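Local coordinates for protein ribonucleoside-diphosphate reductase (Pseudomonas aeruginosa, PDB 5IM3) that probably reduces ribonucleoside diphosphates to the deoxyribonucleotides needed for DNA synthesis, under allosteric control, and binds dATP, at residues P259-K264 and I314-P319; E281-A286 and F322-A327; L465-N470 and R476-M481. All blocks are in the same frame, centred on the assembly; numbering follows the deposited sequence.

Contact 1. Residues P259-K264 and I314-P319; sequences PAYIEK and IRFELP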
loop_
_atom_site.group_PDB
_atom_site.type_symbol
_atom_site.label_atom_id
_atom_site.label_comp_id
_atom_site.label_asym_id
_atom_site.label_seq_id
_atom_site.Cartn_x
_atom_site.Cartn_y
_atom_site.Cartn_z
ATOM N N PRO A 259 -31.216 -54.324 -31.784
ATOM C CA PRO A 259 -32.230 -55.112 -31.063
ATOM C C PRO A 259 -31.668 -55.833 -29.855
ATOM O O PRO A 259 -32.366 -55.959 -28.841
ATOM C CB PRO A 259 -32.743 -56.090 -32.132
ATOM C CG PRO A 259 -31.644 -56.194 -33.114
ATOM C CD PRO A 259 -31.006 -54.830 -33.153
ATOM N N ALA A 260 -30.421 -56.305 -29.925
ATOM C CA ALA A 260 -29.793 -56.901 -28.751
ATOM C C ALA A 260 -29.619 -55.872 -27.646
ATOM O O ALA A 260 -29.741 -56.195 -26.458
ATOM C CB ALA A 260 -28.441 -57.510 -29.125
ATOM N N TYR A 261 -29.335 -54.622 -28.016
ATOM C CA TYR A 261 -29.147 -53.578 -27.016
ATOM C C TYR A 261 -30.460 -53.252 -26.318
ATOM O O TYR A 261 -30.512 -53.151 -25.087
ATOM C CB TYR A 261 -28.559 -52.328 -27.672
ATOM C CG TYR A 261 -28.654 -51.093 -26.810
ATOM C CD1 TYR A 261 -27.724 -50.848 -25.811
ATOM C CD2 TYR A 261 -29.675 -50.173 -26.995
ATOM C CE1 TYR A 261 -27.810 -49.719 -25.016
ATOM C CE2 TYR A 261 -29.772 -49.043 -26.206
ATOM C CZ TYR A 261 -28.836 -48.820 -25.220
ATOM O OH TYR A 261 -28.926 -47.696 -24.435
ATOM N N ILE A 262 -31.537 -53.089 -27.089
ATOM C CA ILE A 262 -32.828 -52.740 -26.504
ATOM C C ILE A 262 -33.318 -53.849 -25.583
ATOM O O ILE A 262 -33.885 -53.583 -24.517
ATOM C CB ILE A 262 -33.852 -52.436 -27.613
ATOM C CG1 ILE A 262 -33.403 -51.221 -28.435
ATOM C CG2 ILE A 262 -35.241 -52.210 -27.017
ATOM C CD1 ILE A 262 -33.356 -49.921 -27.654
ATOM N N GLU A 263 -33.120 -55.106 -25.980
ATOM C CA GLU A 263 -33.608 -56.217 -25.169
ATOM C C GLU A 263 -32.895 -56.266 -23.824
ATOM O O GLU A 263 -33.535 -56.400 -22.774
ATOM C CB GLU A 263 -33.437 -57.537 -25.924
ATOM C CG GLU A 263 -34.146 -58.715 -25.267
ATOM C CD GLU A 263 -34.173 -59.953 -26.146
ATOM O OE1 GLU A 263 -33.567 -59.932 -27.241
ATOM O OE2 GLU A 263 -34.807 -60.954 -25.742
ATOM N N LYS A 264 -31.563 -56.153 -23.832
ATOM C CA LYS A 264 -30.828 -56.139 -22.571
ATOM C C LYS A 264 -31.053 -54.843 -21.805
ATOM O O LYS A 264 -31.072 -54.851 -20.569
ATOM C CB LYS A 264 -29.332 -56.353 -22.820
ATOM C CG LYS A 264 -28.937 -57.795 -23.120
ATOM C CD LYS A 264 -29.305 -58.740 -21.976
ATOM C CE LYS A 264 -28.753 -60.141 -22.195
ATOM N NZ LYS A 264 -27.273 -60.186 -22.043
ATOM N N ILE A 314 -19.541 -51.950 -17.399
ATOM C CA ILE A 314 -19.323 -52.267 -18.806
ATOM C C ILE A 314 -20.269 -51.418 -19.646
ATOM O O ILE A 314 -21.494 -51.520 -19.510
ATOM C CB ILE A 314 -19.537 -53.764 -19.081
ATOM C CG1 ILE A 314 -18.527 -54.595 -18.283
ATOM C CG2 ILE A 314 -19.421 -54.058 -20.577
ATOM C CD1 ILE A 314 -18.700 -56.095 -18.427
ATOM N N ARG A 315 -19.704 -50.585 -20.516
ATOM C CA ARG A 315 -20.499 -49.829 -21.476
ATOM C C ARG A 315 -20.933 -50.756 -22.604
ATOM O O ARG A 315 -20.090 -51.304 -23.323
ATOM C CB ARG A 315 -19.701 -48.652 -22.033
ATOM C CG ARG A 315 -19.771 -47.381 -21.198
ATOM C CD ARG A 315 -19.112 -47.549 -19.842
ATOM N NE ARG A 315 -18.947 -46.267 -19.161
ATOM C CZ ARG A 315 -18.662 -46.133 -17.869
ATOM N NH1 ARG A 315 -18.514 -47.205 -17.100
ATOM N NH2 ARG A 315 -18.529 -44.920 -17.342
ATOM N N PHE A 316 -22.246 -50.936 -22.762
ATOM C CA PHE A 316 -22.778 -51.742 -23.855
ATOM C C PHE A 316 -23.654 -50.920 -24.796
ATOM O O PHE A 316 -24.489 -51.484 -25.508
ATOM C CB PHE A 316 -23.544 -52.953 -23.313
ATOM C CG PHE A 316 -24.783 -52.606 -22.535
ATOM C CD1 PHE A 316 -24.708 -52.270 -21.193
ATOM C CD2 PHE A 316 -26.028 -52.640 -23.143
ATOM C CE1 PHE A 316 -25.850 -51.960 -20.477
ATOM C CE2 PHE A 316 -27.173 -52.333 -22.432
ATOM C CZ PHE A 316 -27.085 -51.992 -21.098
ATOM N N GLU A 317 -23.461 -49.602 -24.831
ATOM C CA GLU A 317 -24.159 -48.718 -25.760
ATOM C C GLU A 317 -23.127 -48.063 -26.671
ATOM O O GLU A 317 -22.294 -47.276 -26.206
ATOM C CB GLU A 317 -24.973 -47.666 -25.009
ATOM C CG GLU A 317 -25.844 -46.800 -25.904
ATOM C CD GLU A 317 -26.731 -45.854 -25.117
ATOM O OE1 GLU A 317 -26.261 -45.295 -24.102
ATOM O OE2 GLU A 317 -27.904 -45.675 -25.513
ATOM N N LEU A 318 -23.186 -48.383 -27.964
ATOM C CA LEU A 318 -22.265 -47.818 -28.940
ATOM C C LEU A 318 -22.745 -46.449 -29.414
ATOM O O LEU A 318 -23.930 -46.125 -29.309
ATOM C CB LEU A 318 -22.110 -48.768 -30.124
ATOM C CG LEU A 318 -21.212 -49.979 -29.853
ATOM C CD1 LEU A 318 -21.347 -51.032 -30.939
ATOM C CD2 LEU A 318 -19.758 -49.538 -29.721
ATOM N N PRO A 319 -21.841 -45.626 -29.956
ATOM C CA PRO A 319 -22.203 -44.215 -30.197
ATOM C C PRO A 319 -23.426 -44.024 -31.081
ATOM O O PRO A 319 -24.310 -43.231 -30.736
ATOM C CB PRO A 319 -20.931 -43.641 -30.839
ATOM C CG PRO A 319 -19.833 -44.519 -30.360
ATOM C CD PRO A 319 -20.432 -45.895 -30.293
#
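The carboxylate oxygen OE2 of Glu-317 is gripped from two directions: Tyr-261 OH gives it a hydrogen bond that is short at 2.5 Å but weak, and NE of Arg-325, on helix 319-330, adds a salt bridge. The other oxygen, OE1, accepts the backbone N-H of Ile-309, so both ends of the carboxylate are occupied and its rotation is fixed. The phenol ring and the carboxylate are turned only 22° from parallel. With CG anti to the backbone N (chi1 165°), Tyr-261 extends from helix 250-267 past the loop that follows strand 314-315. Its CE1 passes the aliphatic stem of Glu-317, 3.5 Å from Glu-317 CB. Nearer the helix, the edge of the same ring meets the backbone: Tyr-261 CD1 approaches Phe-316 O, near the ring plane, at 3.3 Å. The side chains of Phe-316 and Tyr-261 cross at about a right angle, but their rings form an oblique aromatic pair, with centroids 5.6 Å apart and planes inclined by 45°, and they touch through Tyr-261 CD1 and Phe-316 CD2 at 3.6 Å. Phe-316 also stacks on Phe-238 of helix 219-239, which links the aromatic cluster to a third helix. The contact therefore joins a helix to the turn leading into helix 319-330 by one side chain that is apolar along its ring and polar at its hydroxyl. A buried carboxylate paired with an arginine and a phenol is probably stabilised as the anion.

Contact 2. Residues E281-A286 and F322-A327; sequences EKLGKA and FFMRVA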
loop_
_atom_site.group_PDB
_atom_site.type_symbol
_atom_site.label_atom_id
_atom_site.label_comp_id
_atom_site.label_asym_id
_atom_site.label_seq_id
_atom_site.Cartn_x
_atom_site.Cartn_y
_atom_site.Cartn_z
ATOM N N GLU A 281 -35.799 -53.454 -36.761
ATOM C CA GLU A 281 -35.162 -53.839 -38.017
ATOM C C GLU A 281 -35.022 -52.633 -38.937
ATOM O O GLU A 281 -33.959 -52.404 -39.528
ATOM C CB GLU A 281 -35.966 -54.952 -38.695
ATOM C CG GLU A 281 -35.227 -55.652 -39.831
ATOM C CD GLU A 281 -35.662 -55.180 -41.205
ATOM O OE1 GLU A 281 -36.277 -54.100 -41.304
ATOM O OE2 GLU A 281 -35.401 -55.900 -42.191
ATOM N N LYS A 282 -36.087 -51.840 -39.055
ATOM C CA LYS A 282 -36.047 -50.637 -39.881
ATOM C C LYS A 282 -35.084 -49.599 -39.312
ATOM O O LYS A 282 -34.348 -48.949 -40.064
ATOM C CB LYS A 282 -37.453 -50.061 -39.998
ATOM C CG LYS A 282 -37.631 -48.989 -41.060
ATOM C CD LYS A 282 -39.056 -48.429 -41.038
ATOM C CE LYS A 282 -40.110 -49.513 -41.285
ATOM N NZ LYS A 282 -41.498 -49.005 -41.142
ATOM N N LEU A 283 -35.076 -49.422 -37.990
ATOM C CA LEU A 283 -34.136 -48.486 -37.382
ATOM C C LEU A 283 -32.709 -49.005 -37.455
ATOM O O LEU A 283 -31.765 -48.210 -37.549
ATOM C CB LEU A 283 -34.513 -48.218 -35.925
ATOM C CG LEU A 283 -35.894 -47.614 -35.666
ATOM C CD1 LEU A 283 -36.099 -47.405 -34.177
ATOM C CD2 LEU A 283 -36.075 -46.304 -36.423
ATOM N N GLY A 284 -32.528 -50.326 -37.407
ATOM C CA GLY A 284 -31.193 -50.887 -37.513
ATOM C C GLY A 284 -30.538 -50.603 -38.848
ATOM O O GLY A 284 -29.311 -50.518 -38.936
ATOM N N LYS A 285 -31.341 -50.454 -39.904
ATOM C CA LYS A 285 -30.799 -50.138 -41.219
ATOM C C LYS A 285 -30.509 -48.651 -41.378
ATOM O O LYS A 285 -29.655 -48.276 -42.189
ATOM C CB LYS A 285 -31.770 -50.590 -42.309
ATOM C CG LYS A 285 -31.922 -52.094 -42.419
ATOM C CD LYS A 285 -32.994 -52.453 -43.427
ATOM C CE LYS A 285 -33.147 -53.955 -43.565
ATOM N NZ LYS A 285 -34.421 -54.306 -44.246
ATOM N N ALA A 286 -31.207 -47.796 -40.627
ATOM C CA ALA A 286 -31.000 -46.358 -40.741
ATOM C C ALA A 286 -29.674 -45.913 -40.141
ATOM O O ALA A 286 -29.227 -44.793 -40.417
ATOM C CB ALA A 286 -32.147 -45.607 -40.063
ATOM N N PHE A 322 -26.399 -44.963 -29.216
ATOM C CA PHE A 322 -26.714 -43.901 -28.268
ATOM C C PHE A 322 -27.576 -42.828 -28.921
ATOM O O PHE A 322 -28.634 -42.461 -28.396
ATOM C CB PHE A 322 -25.422 -43.294 -27.712
ATOM C CG PHE A 322 -25.619 -41.976 -27.012
ATOM C CD1 PHE A 322 -26.157 -41.923 -25.736
ATOM C CD2 PHE A 322 -25.259 -40.792 -27.632
ATOM C CE1 PHE A 322 -26.335 -40.709 -25.093
ATOM C CE2 PHE A 322 -25.431 -39.575 -26.995
ATOM C CZ PHE A 322 -25.968 -39.534 -25.723
ATOM N N PHE A 323 -27.143 -42.320 -30.077
ATOM C CA PHE A 323 -27.928 -41.303 -30.768
ATOM C C PHE A 323 -29.291 -41.839 -31.173
ATOM O O PHE A 323 -30.277 -41.094 -31.169
ATOM C CB PHE A 323 -27.170 -40.792 -31.997
ATOM C CG PHE A 323 -25.992 -39.916 -31.669
ATOM C CD1 PHE A 323 -26.093 -38.918 -30.713
ATOM C CD2 PHE A 323 -24.779 -40.091 -32.320
ATOM C CE1 PHE A 323 -25.013 -38.113 -30.409
ATOM C CE2 PHE A 323 -23.694 -39.286 -32.021
ATOM C CZ PHE A 323 -23.814 -38.295 -31.059
ATOM N N MET A 324 -29.369 -43.125 -31.516
ATOM C CA MET A 324 -30.648 -43.709 -31.898
ATOM C C MET A 324 -31.569 -43.851 -30.689
ATOM O O MET A 324 -32.787 -43.680 -30.812
ATOM C CB MET A 324 -30.420 -45.063 -32.578
ATOM C CG MET A 324 -31.687 -45.748 -33.076
ATOM S SD MET A 324 -32.598 -44.778 -34.299
ATOM C CE MET A 324 -31.537 -44.957 -35.732
ATOM N N ARG A 325 -31.010 -44.155 -29.512
ATOM C CA ARG A 325 -31.833 -44.213 -28.306
ATOM C C ARG A 325 -32.453 -42.858 -28.005
ATOM O O ARG A 325 -33.638 -42.764 -27.671
ATOM C CB ARG A 325 -31.018 -44.680 -27.099
ATOM C CG ARG A 325 -31.618 -44.169 -25.773
ATOM C CD ARG A 325 -30.999 -44.791 -24.549
ATOM N NE ARG A 325 -29.648 -44.303 -24.281
ATOM C CZ ARG A 325 -29.359 -43.170 -23.646
ATOM N NH1 ARG A 325 -30.321 -42.361 -23.217
ATOM N NH2 ARG A 325 -28.093 -42.836 -23.445
ATOM N N VAL A 326 -31.650 -41.797 -28.074
ATOM C CA VAL A 326 -32.169 -40.465 -27.781
ATOM C C VAL A 326 -33.255 -40.103 -28.782
ATOM O O VAL A 326 -34.318 -39.585 -28.414
ATOM C CB VAL A 326 -31.027 -39.429 -27.782
ATOM C CG1 VAL A 326 -31.555 -38.044 -27.423
ATOM C CG2 VAL A 326 -29.933 -39.849 -26.816
ATOM N N ALA A 327 -33.009 -40.392 -30.061
ATOM C CA ALA A 327 -33.998 -40.120 -31.096
ATOM C C ALA A 327 -35.285 -40.888 -30.829
ATOM O O ALA A 327 -36.384 -40.330 -30.922
ATOM C CB ALA A 327 -33.426 -40.482 -32.466
#
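Met-324 turns toward Leu-283 and Ala-286 through three torsions: CG stands anti to the backbone N (chi1 -178°), and bends at chi2 (60°) and chi3 (73°) then curl the thioether so that its methyl group lies against helix 280-286. The methyl does the closest touching, with Met-324 CE 3.7 Å from Leu-283 O. The sulfur sits a little farther off, Met-324 SD being 4.3 Å from Leu-283 CB. One helical turn on, Ala-286 CB approaches Met-324 CE at 4.4 Å. No hydrogen bond crosses between the two helices, and the meeting is a light van der Waals one; the salt-bridged pair of Lys-285 and Glu-281 lies on the exposed side of helix 280-286. Leu-283 and Met-324 are buried, and other helices complete the surroundings. Leu-283 also rests on Leu-258 of helix 250-267, while Ala-286 packs on Ile-342 and Met-324 on Tyr-345, both of helix 337-349, so that Met-324 fills the junction of helices 280-286, 319-330 and 337-349.

Contact 3. Residues L465-N470 and R476-M481; sequences LELRKN and RRTHDM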
loop_
_atom_site.group_PDB
_atom_site.type_symbol
_atom_site.label_atom_id
_atom_site.label_comp_id
_atom_site.label_asym_id
_atom_site.label_seq_id
_atom_site.Cartn_x
_atom_site.Cartn_y
_atom_site.Cartn_z
ATOM N N LEU A 465 -25.773 -7.750 -1.878
ATOM C CA LEU A 465 -24.595 -7.605 -2.725
ATOM C C LEU A 465 -23.359 -8.250 -2.118
ATOM O O LEU A 465 -22.414 -8.553 -2.854
ATOM C CB LEU A 465 -24.310 -6.123 -2.994
ATOM C CG LEU A 465 -25.440 -5.291 -3.599
ATOM C CD1 LEU A 465 -24.976 -3.861 -3.813
ATOM C CD2 LEU A 465 -25.930 -5.880 -4.900
ATOM N N GLU A 466 -23.339 -8.471 -0.805
ATOM C CA GLU A 466 -22.137 -8.925 -0.119
ATOM C C GLU A 466 -22.181 -10.401 0.243
ATOM O O GLU A 466 -21.265 -10.891 0.911
ATOM C CB GLU A 466 -21.906 -8.100 1.147
ATOM C CG GLU A 466 -21.834 -6.606 0.908
ATOM C CD GLU A 466 -21.138 -5.877 2.042
ATOM O OE1 GLU A 466 -20.760 -4.702 1.852
ATOM O OE2 GLU A 466 -20.955 -6.485 3.119
ATOM N N LEU A 467 -23.215 -11.122 -0.192
ATOM C CA LEU A 467 -23.391 -12.508 0.228
ATOM C C LEU A 467 -22.230 -13.411 -0.170
ATOM O O LEU A 467 -22.057 -14.469 0.442
ATOM C CB LEU A 467 -24.696 -13.062 -0.349
ATOM C CG LEU A 467 -25.994 -12.568 0.296
ATOM C CD1 LEU A 467 -27.204 -13.028 -0.505
ATOM C CD2 LEU A 467 -26.095 -13.056 1.735
ATOM N N ARG A 468 -21.430 -13.034 -1.169
ATOM C CA ARG A 468 -20.365 -13.900 -1.663
ATOM C C ARG A 468 -18.967 -13.396 -1.307
ATOM O O ARG A 468 -17.981 -13.863 -1.887
ATOM C CB ARG A 468 -20.497 -14.082 -3.175
ATOM C CG ARG A 468 -21.773 -14.814 -3.600
ATOM C CD ARG A 468 -21.780 -16.267 -3.138
ATOM N NE ARG A 468 -20.665 -17.022 -3.707
ATOM C CZ ARG A 468 -20.745 -17.805 -4.779
ATOM N NH1 ARG A 468 -21.899 -17.970 -5.417
ATOM N NH2 ARG A 468 -19.663 -18.439 -5.211
ATOM N N LYS A 469 -18.854 -12.468 -0.358
ATOM C CA LYS A 469 -17.541 -12.076 0.138
ATOM C C LYS A 469 -16.868 -13.254 0.832
ATOM O O LYS A 469 -17.524 -14.071 1.482
ATOM C CB LYS A 469 -17.660 -10.900 1.110
ATOM C CG LYS A 469 -17.801 -9.535 0.450
ATOM C CD LYS A 469 -17.588 -8.417 1.467
ATOM C CE LYS A 469 -17.412 -7.068 0.788
ATOM N NZ LYS A 469 -17.099 -5.960 1.745
ATOM N N ASN A 470 -15.544 -13.341 0.689
ATOM C CA ASN A 470 -14.807 -14.445 1.298
ATOM C C ASN A 470 -14.717 -14.290 2.813
ATOM O O ASN A 470 -14.734 -15.287 3.545
ATOM C CB ASN A 470 -13.405 -14.535 0.698
ATOM C CG ASN A 470 -13.413 -14.477 -0.814
ATOM O OD1 ASN A 470 -12.777 -13.609 -1.414
ATOM N ND2 ASN A 470 -14.134 -15.402 -1.440
ATOM N N ARG A 476 -24.008 -13.756 7.373
ATOM C CA ARG A 476 -24.420 -12.865 6.296
ATOM C C ARG A 476 -23.805 -13.288 4.964
ATOM O O ARG A 476 -23.630 -12.470 4.059
ATOM C CB ARG A 476 -24.052 -11.421 6.640
ATOM C CG ARG A 476 -24.679 -10.930 7.947
ATOM C CD ARG A 476 -24.117 -9.589 8.402
ATOM N NE ARG A 476 -24.530 -8.493 7.532
ATOM C CZ ARG A 476 -25.713 -7.890 7.596
ATOM N NH1 ARG A 476 -26.615 -8.273 8.490
ATOM N NH2 ARG A 476 -25.997 -6.900 6.758
ATOM N N ARG A 477 -23.484 -14.576 4.832
ATOM C CA ARG A 477 -22.855 -15.125 3.640
ATOM C C ARG A 477 -23.609 -16.364 3.175
ATOM O O ARG A 477 -24.133 -17.132 3.985
ATOM C CB ARG A 477 -21.387 -15.505 3.908
ATOM C CG ARG A 477 -20.358 -14.520 3.390
ATOM C CD ARG A 477 -20.732 -13.111 3.748
ATOM N NE ARG A 477 -19.586 -12.218 3.801
ATOM C CZ ARG A 477 -19.675 -10.933 4.120
ATOM N NH1 ARG A 477 -20.860 -10.406 4.396
ATOM N NH2 ARG A 477 -18.586 -10.174 4.162
ATOM N N THR A 478 -23.643 -16.561 1.856
ATOM C CA THR A 478 -24.158 -17.786 1.240
ATOM C C THR A 478 -23.133 -18.214 0.189
ATOM O O THR A 478 -23.263 -17.874 -0.989
ATOM C CB THR A 478 -25.551 -17.578 0.621
ATOM O OG1 THR A 478 -25.491 -16.562 -0.389
ATOM C CG2 THR A 478 -26.575 -17.177 1.683
ATOM N N HIS A 479 -22.116 -18.965 0.619
ATOM C CA HIS A 479 -21.007 -19.336 -0.257
ATOM C C HIS A 479 -21.359 -20.429 -1.256
ATOM O O HIS A 479 -20.527 -20.743 -2.115
ATOM C CB HIS A 479 -19.805 -19.800 0.570
ATOM C CG HIS A 479 -19.273 -18.757 1.503
ATOM N ND1 HIS A 479 -19.324 -18.891 2.874
ATOM C CD2 HIS A 479 -18.686 -17.562 1.263
ATOM C CE1 HIS A 479 -18.787 -17.825 3.438
ATOM N NE2 HIS A 479 -18.392 -17.003 2.483
ATOM N N ASP A 480 -22.551 -21.018 -1.173
ATOM C CA ASP A 480 -22.934 -22.108 -2.061
ATOM C C ASP A 480 -24.154 -21.751 -2.898
ATOM O O ASP A 480 -24.808 -22.637 -3.450
ATOM C CB ASP A 480 -23.186 -23.380 -1.253
ATOM C CG ASP A 480 -22.055 -23.682 -0.287
ATOM O OD1 ASP A 480 -21.074 -24.333 -0.699
ATOM O OD2 ASP A 480 -22.145 -23.258 0.885
ATOM N N MET A 481 -24.460 -20.464 -3.015
ATOM C CA MET A 481 -25.633 -19.985 -3.727
ATOM C C MET A 481 -25.226 -18.824 -4.616
ATOM O O MET A 481 -24.445 -17.962 -4.204
ATOM C CB MET A 481 -26.727 -19.532 -2.743
ATOM C CG MET A 481 -28.048 -19.149 -3.389
ATOM S SD MET A 481 -29.180 -18.334 -2.244
ATOM C CE MET A 481 -28.442 -16.704 -2.173
#
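Leu-467 and Arg-477 bring together the two limbs of a loop within a beta-alpha-beta crossover of the reductase barrel, the one that leads from strand 450-455 through helix 461-465 to the parallel strand 482-487. Type I turns at Glu-466 to Lys-469 and at Thr-478 to Met-481 shape the limbs. Three hydrogen bonds cross between them. The backbone one, Thr-478 N to Leu-467 O, is 3.0 Å long and fairly straight at 160°. His-479 NE2 gives the second, to Lys-469 O at 3.2 Å, with the oxygen in the ring plane at the imidazole edge. The third runs from Arg-468 NH1 to Met-481 O at 2.8 Å; the donor stands well above the carbonyl plane, a position reached because the arginine chain bends at chi2 (-67°) and chi3 (-61°).

The guanidinium of Arg-477 makes packing contacts of another kind. Glu-466 O lies over one of its faces, 3.3 Å above the plane, while Lys-469 CB approaches obliquely to within 3.3 Å of Arg-477 NH2, which donates to the carbonyl of Thr-471. Charge interactions across the limbs are looser: the Glu-466 carboxylate is near Arg-477 but beyond salt-bridge range, and it pairs through OE1 with Lys-550 of helix 544-558. Apolar contact rests on Leu-467, whose CD1 meets Met-481 CE at 4.2 Å. Beside it lies Thr-478 OG1, buried here without any hydrogen-bonding partner in the model and packed 3.6 Å from Leu-467 CB.

How the contacts relate
Contacts 1 and 2 are neighbours, with centres about 12 Å apart, and their segments alternate along the chain: helix 250-267 is followed by helix 280-286, and, further along, strand 314-315 by helix 319-330. They are joined directly, since Arg-325 of 322-327 pairs with Glu-317 of 314-319 and packs beside Tyr-261. Together they tie two successive helices to the strand-loop-helix passage of the all-alpha region. Contact 3 comes later in the chain, within the alpha-beta barrel; its centre is about 46 Å from contact 1 and 48 Å from contact 2, with nearest atoms at least about 27 Å away. It is thus a local closure of a barrel crossover, structurally separate from the helical pair.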